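Local coordinates for protein mannose-specific lectin CEA chain 1 (Colocasia esculenta, PDB 5D5G) that binds mannose as a tuber lectin, agglutinates rabbit erythrocytes and acts as an insecticide against cotton aphids and other hemipteran insects, at residues G16-G21 / A85-D90. Residues are numbered along the deposited sequence; the frame is centred on the assembly and turned at random.
Sequences GHLKNG and AVVHPD. With MG (magnesium ion), chain G.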
# COMPACT_ATOMS: atom_id res chain seq x y z
N GLY A 16 15.06 11.22 -4.27
CA GLY A 16 13.66 11.02 -3.96
C GLY A 16 13.36 10.62 -2.53
O GLY A 16 14.15 9.95 -1.84
N HIS A 17 12.18 11.03 -2.09
CA HIS A 17 11.66 10.72 -0.77
C HIS A 17 10.40 9.85 -0.88
O HIS A 17 9.58 10.05 -1.78
CB HIS A 17 11.26 12.01 -0.07
CG HIS A 17 12.40 12.78 0.51
ND1 HIS A 17 12.95 12.48 1.74
CD2 HIS A 17 13.07 13.86 0.06
CE1 HIS A 17 13.92 13.33 2.01
NE2 HIS A 17 14.01 14.18 1.00
N LEU A 18 10.28 8.89 0.04
CA LEU A 18 8.99 8.32 0.43
C LEU A 18 8.99 8.53 1.93
O LEU A 18 10.02 8.31 2.57
CB LEU A 18 8.93 6.82 0.15
CG LEU A 18 8.93 6.22 -1.26
CD1 LEU A 18 8.63 4.73 -1.16
CD2 LEU A 18 7.94 6.90 -2.21
N LYS A 19 7.87 8.96 2.52
CA LYS A 19 7.89 9.38 3.92
C LYS A 19 6.58 9.12 4.64
O LYS A 19 5.51 9.31 4.07
CB LYS A 19 8.22 10.88 3.99
CG LYS A 19 8.23 11.47 5.39
CD LYS A 19 8.18 13.00 5.37
CE LYS A 19 8.18 13.54 6.79
NZ LYS A 19 7.20 12.79 7.62
N ASN A 20 6.67 8.71 5.91
CA ASN A 20 5.50 8.47 6.74
C ASN A 20 5.85 8.74 8.20
O ASN A 20 6.65 8.01 8.79
CB ASN A 20 5.01 7.01 6.57
CG ASN A 20 3.69 6.73 7.30
OD1 ASN A 20 3.14 7.59 8.00
ND2 ASN A 20 3.15 5.51 7.10
N GLY A 21 5.26 9.78 8.78
CA GLY A 21 5.60 10.18 10.13
C GLY A 21 7.08 10.50 10.17
O GLY A 21 7.59 11.07 9.22
N ALA A 85 5.92 -1.30 -2.47
CA ALA A 85 6.82 -1.06 -1.36
C ALA A 85 6.19 0.10 -0.63
O ALA A 85 5.81 1.09 -1.25
CB ALA A 85 8.18 -0.66 -1.88
N VAL A 86 6.04 -0.01 0.69
CA VAL A 86 5.43 1.08 1.41
C VAL A 86 6.13 1.32 2.74
O VAL A 86 6.58 0.38 3.40
CB VAL A 86 3.97 0.80 1.64
CG1 VAL A 86 3.21 0.91 0.33
CG2 VAL A 86 3.81 -0.57 2.21
N VAL A 87 6.27 2.60 3.11
CA VAL A 87 6.88 2.96 4.39
C VAL A 87 5.87 2.80 5.53
O VAL A 87 4.92 3.60 5.68
CB VAL A 87 7.46 4.40 4.40
CG1 VAL A 87 8.48 4.55 5.52
CG2 VAL A 87 8.09 4.73 3.06
N HIS A 88 6.06 1.77 6.34
CA HIS A 88 5.14 1.49 7.41
C HIS A 88 5.30 2.49 8.53
O HIS A 88 6.42 2.79 8.93
CB HIS A 88 5.40 0.11 7.97
CG HIS A 88 4.39 -0.33 8.96
ND1 HIS A 88 3.10 -0.68 8.61
CD2 HIS A 88 4.47 -0.49 10.30
CE1 HIS A 88 2.44 -1.04 9.69
NE2 HIS A 88 3.25 -0.93 10.73
N PRO A 89 4.18 2.98 9.07
CA PRO A 89 4.20 3.97 10.15
C PRO A 89 4.98 3.48 11.36
O PRO A 89 5.40 4.32 12.16
CB PRO A 89 2.72 4.16 10.48
CG PRO A 89 2.01 2.98 9.88
CD PRO A 89 2.80 2.63 8.67
N ASP A 90 5.21 2.18 11.52
CA ASP A 90 6.07 1.74 12.62
C ASP A 90 7.52 1.75 12.18
O ASP A 90 8.41 1.33 12.92
CB ASP A 90 5.67 0.37 13.18
CG ASP A 90 4.30 0.40 13.86
OD1 ASP A 90 4.17 1.04 14.93
OD2 ASP A 90 3.37 -0.23 13.33
MG MG G . 6.48 0.18 -3.49
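The flat carboxamide of N20 meets P89 and the backbone carbonyl of V87: ND2 lies 3.3 Å from P89 CD, the proline ring crossing it obliquely, and V87 O sits near the amide plane at the ND2 edge. P89 CD also covers one face of the H88 imidazole near its rim. Strands 16-20 and 84-88 belong to different antiparallel sheets of the bulb-type lectin domain of chain 1, a beta-prism II fold; the axes of 16-20 and 85-88 run at 41° to each other. With CG anti to its backbone N (chi1 -173°), N20 reaches across to donate a nearly straight hydrogen bond, ND2 to V87 O, at 3.0 Å. Asparagine suits this place because the same nitrogen also bonds a polar side chain of another protein chain, tying the contact to the subunit interface. P89, whose N carries no hydrogen, packs its ring carbons against the amide nitrogen. L18 and V87, both buried, fill the apolar interior between the two sheets, L18 packing on L6 and V87 on L93. Near the beginning of strand 84-88, A85 O and L6 O bind magnesium, though the site's detailed geometry is doubtful. Between L18 and V87 the touch is made by L18 CB and V87 CG2, 3.7 Å apart.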